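Local coordinates for vacuolar protein sorting-associated protein 54 (Mus musculus, PDB 3N1E) that probably acts as a subunit of the GARP tethering complex in retrograde transport from endosomes to the trans-Golgi network, represented here by its helical C-terminal domain, at residues G121-L126 against L132-A137; E66-L71 against Q78-R83; K38-Y43 against R55-Q60. One frame throughout, in Å; residues are numbered along the deposited sequence.

How the interactions relate
Interactions 1 and 2 are buried and lie side by side: L132 of 132-137 packs on Q78, F81 and L82 of 78-83. Interaction 3 is only partly buried and sits farther from the centre of the chain. Interactions 2 and 3 both use helix 52-68, one at its C-terminal end and one in its N-terminal half, without touching. Interaction 1 meets interaction 3 where N122 packs against the backbone oxygen of C58. Interactions 2 and 3 join helix to helix through aliphatic branches, with one aromatic edge in interaction 2. Interaction 1 instead lays an irregular C-terminal tail on a helix, adding a weak side-chain bond to a tail carbonyl.

Interaction 1 of 3, residues G121-L126 against L132-A137; sequences GNLQAL and LDLNMA
With chi1 at -171°, L123 swings its CG away from its own backbone nitrogen and carries both methyls to L132 and L134, while Q124, with CG opposite its carbonyl carbon (chi1 -71°) and the rest of the chain extended, sends its amide out alongside them. L123 and L134 reach toward each other tip to tip: L123 CD1 lies 3.8 Å from L134 CD2. The other methyl, L123 CD2, rests against both leucines of the tail, 4.0 Å from L132 CD2 and from L134 CD2. The side chains of L123 and L132 cross at about a right angle, so that only their methyl ends meet. L134 and Q124 approach from opposite directions, and the amide nitrogen Q124 NE2 rests 3.7 Å from L134 CD1.

The contact lies near the end of helix 107-124, the last helix of the C-terminal helical bundle, where the chain turns back as an irregular tail and lies against the bundle. L132 also packs on L82 of helix 74-98. M136, at the start of a 3-10 turn, touches both V116 of helix 107-124 and K89 of helix 74-98 in the conformer described. The ammonium group of K89 is hydrogen-bonded to the backbone oxygens of L134 and N135, so one lysine of the bundle grips two successive carbonyls of the tail.

The direct polar tie is modest. Q124 NE2 donates to L132 O over 3.1 Å, but the angle at the hydrogen is only 126°, a weak, bent bond. A water accepts weakly from the same Q124 NE2 at 3.3 Å and from L134 N at 3.4 Å, linking the glutamine amide to a second point of the tail backbone.

Interaction 2 of 3, residues E66-L71 against Q78-R83; sequences EAIFDL and QMLFLR
I68, near the end of helix 52-68, meets two consecutive side chains of 78-83, those of L80 and F81. Q78, two residues before L80, looks elsewhere: its NE2 is hydrogen-bonded to G128 O, holding the loop after helix 107-124 against this helix. Its backbone oxygen accepts from L82 N at 2.9 Å, part of the regular helical hydrogen bonding that carries L80 and F81.

L80 follows as the closest partner. Its side chain and that of I68 reach toward each other tip to tip, with L80 CD2 4.1 Å from I68 CG1. The CA atoms of the two residues are 10.1 Å apart, so the gap between the backbones is bridged by the side chains alone. I68 holds its CG1 between its backbone nitrogen and carbonyl carbon (chi1 56°), the crowded position for this branch, and from there CG1 touches the leucine while CD1 runs on toward the phenylalanine.

Helices 52-68 and 74-98, joined by a short connection, run roughly antiparallel as a helical hairpin within the bundle of the C-terminal domain. Helix 17-40 covers the contact: its L28 touches both I68 and L80, and V29 also packs on L80.

At F81 the meeting is looser. I68 CD1 comes to the edge of the ring, near its plane, 4.5 Å from F81 CE2, and does not lie over a face. With CG beside its backbone nitrogen (chi1 -87°) the ring reaches over to I68, though its CB does not point that way. Its other neighbours include M61 and M64 on helix 52-68 and L129 in the loop that follows helix 107-124.

Interaction 3 of 3, residues K38-Y43 against R55-Q60; sequences KLLSKY and RNICKQ
L39 and I57 bury nearly equal surfaces where the end of helix 17-40 lies against the N-terminal half of helix 52-68, two antiparallel neighbours in the helical bundle of the C-terminal domain. Their CA atoms approach to 7.8 Å, and the two side chains slide past each other in opposite directions. L39 sends CG toward its partner from beside its own backbone nitrogen (chi1 -66°), and its CD1 comes alongside the isoleucine chain, 3.9 Å from I57 CG1. The same methyl, L39 CD1, also reaches N56 CB at 4.1 Å. Here the asparagine contributes its aliphatic stem, and the two side chains cross at about a right angle.

I57 is extended from CA through CB and CG1 to CD1 (chi2 166°), which carries CD1 past L39 to the next leucine along. The L40 and I57 side chains also cross at about a right angle.

The inner side is closed by helix 74-98, whose Y88 touches both L40 and I57. F36, one turn before L40, packs on I57 as well. L40 to Y43 form a type I beta turn; the hydroxyl of Y43 is hydrogen-bonded to D115 OD2. I57 CD1 lies against the branched end of L40, 4.0 Å from L40 CG and from L40 CD2 and 4.2 Å from L40 CD1.

Interaction 1 of 3, residues G121-L126 against L132-A137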
loop_
_atom_site.group_PDB
_atom_site.type_symbol
_atom_site.label_atom_id
_atom_site.label_comp_id
_atom_site.label_asym_id
_atom_site.label_seq_id
_atom_site.Cartn_x
_atom_site.Cartn_y
_atom_site.Cartn_z
ATOM N N GLY A 121 -6.737 8.892 -2.168
ATOM C CA GLY A 121 -6.405 10.275 -1.830
ATOM C C GLY A 121 -5.333 10.323 -0.756
ATOM O O GLY A 121 -4.322 11.048 -0.886
ATOM N N ASN A 122 -5.550 9.560 0.321
ATOM C CA ASN A 122 -4.573 9.464 1.374
ATOM C C ASN A 122 -3.204 9.026 0.834
ATOM O O ASN A 122 -2.174 9.626 1.199
ATOM C CB ASN A 122 -5.044 8.434 2.416
ATOM C CG ASN A 122 -4.089 8.322 3.560
ATOM O OD1 ASN A 122 -3.344 7.336 3.694
ATOM N ND2 ASN A 122 -4.055 9.360 4.376
ATOM N N LEU A 123 -3.195 7.937 0.061
ATOM C CA LEU A 123 -1.921 7.376 -0.431
ATOM C C LEU A 123 -1.183 8.370 -1.305
ATOM O O LEU A 123 0.010 8.644 -1.067
ATOM C CB LEU A 123 -2.173 6.058 -1.187
ATOM C CG LEU A 123 -0.976 5.203 -1.596
ATOM C CD1 LEU A 123 -1.499 3.791 -1.882
ATOM C CD2 LEU A 123 -0.229 5.763 -2.801
ATOM N N GLN A 124 -1.892 8.941 -2.271
ATOM C CA GLN A 124 -1.272 9.777 -3.296
ATOM C C GLN A 124 -0.834 11.129 -2.743
ATOM O O GLN A 124 0.022 11.796 -3.343
ATOM C CB GLN A 124 -2.164 9.878 -4.541
ATOM C CG GLN A 124 -2.157 8.524 -5.278
ATOM C CD GLN A 124 -3.061 8.444 -6.498
ATOM O OE1 GLN A 124 -4.054 9.171 -6.617
ATOM N NE2 GLN A 124 -2.720 7.536 -7.416
ATOM N N ALA A 125 -1.366 11.496 -1.578
ATOM C CA ALA A 125 -0.960 12.732 -0.892
ATOM C C ALA A 125 0.326 12.595 -0.066
ATOM O O ALA A 125 0.884 13.603 0.403
ATOM C CB ALA A 125 -2.080 13.226 -0.040
ATOM N N LEU A 126 0.814 11.373 0.096
ATOM C CA LEU A 126 2.109 11.145 0.757
ATOM C C LEU A 126 3.293 11.515 -0.140
ATOM O O LEU A 126 3.264 11.254 -1.345
ATOM C CB LEU A 126 2.200 9.683 1.221
ATOM C CG LEU A 126 1.173 9.302 2.286
ATOM C CD1 LEU A 126 1.146 7.789 2.466
ATOM C CD2 LEU A 126 1.437 10.036 3.628
ATOM N N LEU A 132 1.868 7.242 -8.418
ATOM C CA LEU A 132 1.714 5.795 -8.384
ATOM C C LEU A 132 0.469 5.342 -9.135
ATOM O O LEU A 132 -0.610 5.934 -8.999
ATOM C CB LEU A 132 1.648 5.296 -6.942
ATOM C CG LEU A 132 2.907 4.634 -6.380
ATOM C CD1 LEU A 132 4.068 5.586 -6.345
ATOM C CD2 LEU A 132 2.603 4.057 -4.987
ATOM N N ASP A 133 0.651 4.315 -9.950
ATOM C CA ASP A 133 -0.433 3.707 -10.735
ATOM C C ASP A 133 -1.008 2.575 -9.877
ATOM O O ASP A 133 -0.476 1.461 -9.831
ATOM C CB ASP A 133 0.156 3.134 -12.020
ATOM C CG ASP A 133 -0.869 2.461 -12.896
ATOM O OD1 ASP A 133 -2.070 2.392 -12.518
ATOM O OD2 ASP A 133 -0.447 1.993 -13.987
ATOM N N LEU A 134 -2.099 2.888 -9.186
ATOM C CA LEU A 134 -2.659 1.958 -8.206
ATOM C C LEU A 134 -3.580 0.905 -8.790
ATOM O O LEU A 134 -3.837 -0.129 -8.152
ATOM C CB LEU A 134 -3.412 2.757 -7.133
ATOM C CG LEU A 134 -2.558 3.787 -6.376
ATOM C CD1 LEU A 134 -3.489 4.527 -5.389
ATOM C CD2 LEU A 134 -1.369 3.121 -5.639
ATOM N N ASN A 135 -4.104 1.187 -9.987
ATOM C CA ASN A 135 -5.028 0.276 -10.696
ATOM C C ASN A 135 -6.105 -0.256 -9.775
ATOM O O ASN A 135 -6.239 -1.473 -9.600
ATOM C CB ASN A 135 -4.253 -0.885 -11.330
ATOM C CG ASN A 135 -5.122 -1.792 -12.233
ATOM O OD1 ASN A 135 -4.711 -2.909 -12.553
ATOM N ND2 ASN A 135 -6.312 -1.324 -12.615
ATOM N N MET A 136 -6.845 0.660 -9.159
ATOM C CA MET A 136 -7.825 0.241 -8.180
ATOM C C MET A 136 -9.007 -0.510 -8.798
ATOM O O MET A 136 -9.683 -1.280 -8.103
ATOM C CB MET A 136 -8.295 1.434 -7.371
ATOM C CG MET A 136 -8.014 1.256 -5.928
ATOM S SD MET A 136 -6.271 1.054 -5.415
ATOM C CE MET A 136 -6.722 0.289 -3.887
ATOM N N ALA A 137 -9.245 -0.295 -10.095
ATOM C CA ALA A 137 -10.332 -1.001 -10.817
ATOM C C ALA A 137 -10.207 -2.533 -10.750
ATOM O O ALA A 137 -11.205 -3.242 -10.888
ATOM C CB ALA A 137 -10.400 -0.536 -12.271
HETATM O O HOH W 1 -4.144 5.533 -9.619
#

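Interaction 2 of 3, residues E66-L71 against Q78-R83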
loop_
_atom_site.group_PDB
_atom_site.type_symbol
_atom_site.label_atom_id
_atom_site.label_comp_id
_atom_site.label_asym_id
_atom_site.label_seq_id
_atom_site.Cartn_x
_atom_site.Cartn_y
_atom_site.Cartn_z
ATOM N N GLU A 66 5.833 7.711 7.335
ATOM C CA GLU A 66 6.611 8.584 8.230
ATOM C C GLU A 66 7.834 7.868 8.798
ATOM O O GLU A 66 8.923 8.469 8.931
ATOM C CB GLU A 66 5.717 9.123 9.355
ATOM C CG GLU A 66 4.772 10.218 8.881
ATOM C CD GLU A 66 3.634 10.510 9.854
ATOM O OE1 GLU A 66 3.591 9.897 10.947
ATOM O OE2 GLU A 66 2.784 11.365 9.524
ATOM N N ALA A 67 7.666 6.584 9.114
ATOM C CA ALA A 67 8.734 5.787 9.706
ATOM C C ALA A 67 9.892 5.505 8.726
ATOM O O ALA A 67 11.049 5.412 9.161
ATOM C CB ALA A 67 8.167 4.474 10.246
ATOM N N ILE A 68 9.590 5.323 7.439
ATOM C CA ILE A 68 10.623 4.885 6.461
ATOM C C ILE A 68 11.113 5.963 5.500
ATOM O O ILE A 68 12.020 5.726 4.686
ATOM C CB ILE A 68 10.235 3.593 5.655
ATOM C CG1 ILE A 68 8.900 3.720 4.895
ATOM C CG2 ILE A 68 10.111 2.424 6.585
ATOM C CD1 ILE A 68 8.845 4.669 3.737
ATOM N N PHE A 69 10.498 7.137 5.567
ATOM C CA PHE A 69 10.814 8.176 4.613
ATOM C C PHE A 69 12.314 8.482 4.536
ATOM O O PHE A 69 12.874 8.600 3.427
ATOM C CB PHE A 69 10.044 9.460 4.896
ATOM C CG PHE A 69 10.206 10.476 3.810
ATOM C CD1 PHE A 69 9.567 10.303 2.587
ATOM C CD2 PHE A 69 11.055 11.565 3.977
ATOM C CE1 PHE A 69 9.740 11.224 1.549
ATOM C CE2 PHE A 69 11.223 12.493 2.945
ATOM C CZ PHE A 69 10.564 12.316 1.732
ATOM N N ASP A 70 12.946 8.602 5.702
ATOM C CA ASP A 70 14.382 8.902 5.786
ATOM C C ASP A 70 15.290 7.674 5.763
ATOM O O ASP A 70 16.517 7.804 5.879
ATOM C CB ASP A 70 14.671 9.742 7.028
ATOM C CG ASP A 70 14.117 11.146 6.914
ATOM O OD1 ASP A 70 14.143 11.711 5.796
ATOM O OD2 ASP A 70 13.649 11.685 7.944
ATOM N N LEU A 71 14.700 6.495 5.576
ATOM C CA LEU A 71 15.438 5.236 5.618
ATOM C C LEU A 71 15.496 4.545 4.270
ATOM O O LEU A 71 16.290 3.628 4.076
ATOM C CB LEU A 71 14.821 4.278 6.638
ATOM C CG LEU A 71 14.940 4.703 8.088
ATOM C CD1 LEU A 71 14.063 3.770 8.915
ATOM C CD2 LEU A 71 16.410 4.609 8.521
ATOM N N GLN A 78 8.494 4.150 -3.296
ATOM C CA GLN A 78 7.451 3.938 -4.306
ATOM C C GLN A 78 7.170 2.437 -4.545
ATOM O O GLN A 78 6.004 1.976 -4.540
ATOM C CB GLN A 78 7.879 4.641 -5.604
ATOM C CG GLN A 78 7.781 6.152 -5.526
ATOM C CD GLN A 78 8.479 6.848 -6.693
ATOM O OE1 GLN A 78 9.265 6.232 -7.411
ATOM N NE2 GLN A 78 8.228 8.120 -6.853
ATOM N N MET A 79 8.241 1.657 -4.702
ATOM C CA MET A 79 8.093 0.203 -4.920
ATOM C C MET A 79 7.440 -0.483 -3.718
ATOM O O MET A 79 6.615 -1.395 -3.897
ATOM C CB MET A 79 9.445 -0.467 -5.254
ATOM C CG MET A 79 10.147 0.003 -6.512
ATOM S SD MET A 79 9.221 -0.195 -8.038
ATOM C CE MET A 79 8.482 1.429 -8.229
ATOM N N LEU A 80 7.806 -0.049 -2.500
ATOM C CA LEU A 80 7.229 -0.601 -1.286
ATOM C C LEU A 80 5.727 -0.363 -1.275
ATOM O O LEU A 80 4.953 -1.288 -1.000
ATOM C CB LEU A 80 7.867 0.030 -0.049
ATOM C CG LEU A 80 7.226 -0.253 1.294
ATOM C CD1 LEU A 80 7.287 -1.734 1.655
ATOM C CD2 LEU A 80 7.876 0.615 2.392
ATOM N N PHE A 81 5.330 0.864 -1.584
ATOM C CA PHE A 81 3.910 1.194 -1.575
ATOM C C PHE A 81 3.126 0.500 -2.661
ATOM O O PHE A 81 1.961 0.188 -2.443
ATOM C CB PHE A 81 3.655 2.718 -1.511
ATOM C CG PHE A 81 3.635 3.229 -0.107
ATOM C CD1 PHE A 81 2.429 3.324 0.611
ATOM C CD2 PHE A 81 4.825 3.535 0.534
ATOM C CE1 PHE A 81 2.422 3.765 1.954
ATOM C CE2 PHE A 81 4.830 3.965 1.864
ATOM C CZ PHE A 81 3.625 4.087 2.570
ATOM N N LEU A 82 3.757 0.214 -3.806
ATOM C CA LEU A 82 3.077 -0.610 -4.818
ATOM C C LEU A 82 2.803 -2.027 -4.314
ATOM O O LEU A 82 1.740 -2.564 -4.581
ATOM C CB LEU A 82 3.849 -0.636 -6.145
ATOM C CG LEU A 82 3.806 0.719 -6.837
ATOM C CD1 LEU A 82 4.861 0.680 -7.944
ATOM C CD2 LEU A 82 2.405 1.052 -7.449
ATOM N N ARG A 83 3.737 -2.604 -3.553
ATOM C CA ARG A 83 3.537 -3.931 -2.952
ATOM C C ARG A 83 2.472 -3.925 -1.859
ATOM O O ARG A 83 1.661 -4.854 -1.752
ATOM C CB ARG A 83 4.857 -4.510 -2.387
ATOM C CG ARG A 83 5.923 -4.666 -3.454
ATOM C CD ARG A 83 7.148 -5.488 -3.006
ATOM N NE ARG A 83 7.704 -6.111 -4.225
ATOM C CZ ARG A 83 8.847 -6.787 -4.305
ATOM N NH1 ARG A 83 9.624 -6.947 -3.234
ATOM N NH2 ARG A 83 9.227 -7.289 -5.481
#

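Interaction 3 of 3, residues K38-Y43 against R55-Q60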
loop_
_atom_site.group_PDB
_atom_site.type_symbol
_atom_site.label_atom_id
_atom_site.label_comp_id
_atom_site.label_asym_id
_atom_site.label_seq_id
_atom_site.Cartn_x
_atom_site.Cartn_y
_atom_site.Cartn_z
ATOM N N LYS A 38 -6.609 -8.857 8.706
ATOM C CA LYS A 38 -7.368 -8.746 9.955
ATOM C C LYS A 38 -8.508 -7.758 9.814
ATOM O O LYS A 38 -9.654 -8.069 10.157
ATOM C CB LYS A 38 -6.447 -8.308 11.092
ATOM C CG LYS A 38 -7.146 -8.230 12.414
ATOM C CD LYS A 38 -6.220 -7.653 13.468
ATOM C CE LYS A 38 -6.974 -6.707 14.391
ATOM N NZ LYS A 38 -8.211 -7.323 14.933
ATOM N N LEU A 39 -8.196 -6.584 9.263
ATOM C CA LEU A 39 -9.192 -5.511 9.165
ATOM C C LEU A 39 -10.243 -5.762 8.086
ATOM O O LEU A 39 -11.445 -5.621 8.353
ATOM C CB LEU A 39 -8.512 -4.151 8.983
ATOM C CG LEU A 39 -7.664 -3.637 10.159
ATOM C CD1 LEU A 39 -6.894 -2.380 9.766
ATOM C CD2 LEU A 39 -8.559 -3.396 11.396
ATOM N N LEU A 40 -9.800 -6.138 6.886
ATOM C CA LEU A 40 -10.718 -6.278 5.754
ATOM C C LEU A 40 -11.626 -7.510 5.850
ATOM O O LEU A 40 -12.691 -7.515 5.253
ATOM C CB LEU A 40 -9.961 -6.234 4.428
ATOM C CG LEU A 40 -9.460 -4.813 4.152
ATOM C CD1 LEU A 40 -8.402 -4.798 3.046
ATOM C CD2 LEU A 40 -10.648 -3.892 3.770
ATOM N N SER A 41 -11.214 -8.519 6.620
ATOM C CA SER A 41 -12.036 -9.716 6.854
ATOM C C SER A 41 -13.298 -9.372 7.631
ATOM O O SER A 41 -14.261 -10.148 7.625
ATOM C CB SER A 41 -11.250 -10.787 7.628
ATOM O OG SER A 41 -10.191 -11.313 6.855
ATOM N N LYS A 42 -13.256 -8.234 8.338
ATOM C CA LYS A 42 -14.372 -7.729 9.169
ATOM C C LYS A 42 -15.079 -6.511 8.549
ATOM O O LYS A 42 -15.965 -5.909 9.153
ATOM C CB LYS A 42 -13.868 -7.338 10.566
ATOM C CG LYS A 42 -13.415 -8.493 11.470
ATOM C CD LYS A 42 -12.918 -7.952 12.807
ATOM C CE LYS A 42 -12.743 -9.063 13.856
ATOM N NZ LYS A 42 -12.122 -8.553 15.128
ATOM N N TYR A 43 -14.673 -6.121 7.350
ATOM C CA TYR A 43 -15.191 -4.882 6.765
ATOM C C TYR A 43 -16.644 -5.038 6.366
ATOM O O TYR A 43 -17.005 -6.013 5.715
ATOM C CB TYR A 43 -14.339 -4.555 5.538
ATOM C CG TYR A 43 -14.768 -3.385 4.685
ATOM C CD1 TYR A 43 -14.976 -2.120 5.232
ATOM C CD2 TYR A 43 -14.926 -3.545 3.313
ATOM C CE1 TYR A 43 -15.344 -1.039 4.412
ATOM C CE2 TYR A 43 -15.296 -2.469 2.490
ATOM C CZ TYR A 43 -15.502 -1.221 3.055
ATOM O OH TYR A 43 -15.851 -0.170 2.230
ATOM N N ARG A 55 -10.254 4.129 7.827
ATOM C CA ARG A 55 -9.502 5.120 8.616
ATOM C C ARG A 55 -8.258 4.489 9.238
ATOM O O ARG A 55 -7.179 5.081 9.239
ATOM C CB ARG A 55 -10.367 5.759 9.720
ATOM C CG ARG A 55 -11.492 6.602 9.178
ATOM C CD ARG A 55 -12.128 7.495 10.274
ATOM N NE ARG A 55 -12.620 6.764 11.451
ATOM C CZ ARG A 55 -13.855 6.258 11.621
ATOM N NH1 ARG A 55 -14.785 6.277 10.662
ATOM N NH2 ARG A 55 -14.157 5.693 12.783
ATOM N N ASN A 56 -8.429 3.270 9.746
ATOM C CA ASN A 56 -7.326 2.578 10.393
ATOM C C ASN A 56 -6.256 2.173 9.403
ATOM O O ASN A 56 -5.075 2.419 9.653
ATOM C CB ASN A 56 -7.844 1.380 11.172
ATOM C CG ASN A 56 -8.465 1.787 12.461
ATOM O OD1 ASN A 56 -7.871 2.553 13.231
ATOM N ND2 ASN A 56 -9.672 1.297 12.720
ATOM N N ILE A 57 -6.656 1.596 8.266
ATOM C CA ILE A 57 -5.717 1.243 7.194
ATOM C C ILE A 57 -4.914 2.496 6.803
ATOM O O ILE A 57 -3.677 2.495 6.775
ATOM C CB ILE A 57 -6.465 0.683 5.960
ATOM C CG1 ILE A 57 -6.997 -0.728 6.268
ATOM C CG2 ILE A 57 -5.539 0.657 4.709
ATOM C CD1 ILE A 57 -8.022 -1.260 5.264
ATOM N N CYS A 58 -5.618 3.583 6.536
ATOM C CA CYS A 58 -4.920 4.786 6.068
ATOM C C CYS A 58 -4.020 5.400 7.132
ATOM O O CYS A 58 -2.937 5.890 6.794
ATOM C CB CYS A 58 -5.904 5.818 5.510
ATOM S SG CYS A 58 -6.685 5.200 3.984
ATOM N N LYS A 59 -4.440 5.365 8.403
ATOM C CA LYS A 59 -3.580 5.859 9.469
ATOM C C LYS A 59 -2.272 5.054 9.521
ATOM O O LYS A 59 -1.195 5.645 9.639
ATOM C CB LYS A 59 -4.287 5.812 10.831
ATOM C CG LYS A 59 -3.504 6.503 11.935
ATOM C CD LYS A 59 -4.366 6.797 13.171
ATOM C CE LYS A 59 -3.859 8.071 13.866
ATOM N NZ LYS A 59 -3.730 8.003 15.359
ATOM N N GLN A 60 -2.364 3.726 9.412
ATOM C CA GLN A 60 -1.136 2.895 9.473
ATOM C C GLN A 60 -0.238 3.063 8.263
ATOM O O GLN A 60 0.986 3.037 8.400
ATOM C CB GLN A 60 -1.435 1.421 9.784
ATOM C CG GLN A 60 -2.208 1.213 11.068
ATOM C CD GLN A 60 -1.625 1.953 12.267
ATOM O OE1 GLN A 60 -0.436 1.885 12.522
ATOM N NE2 GLN A 60 -2.462 2.707 12.958
#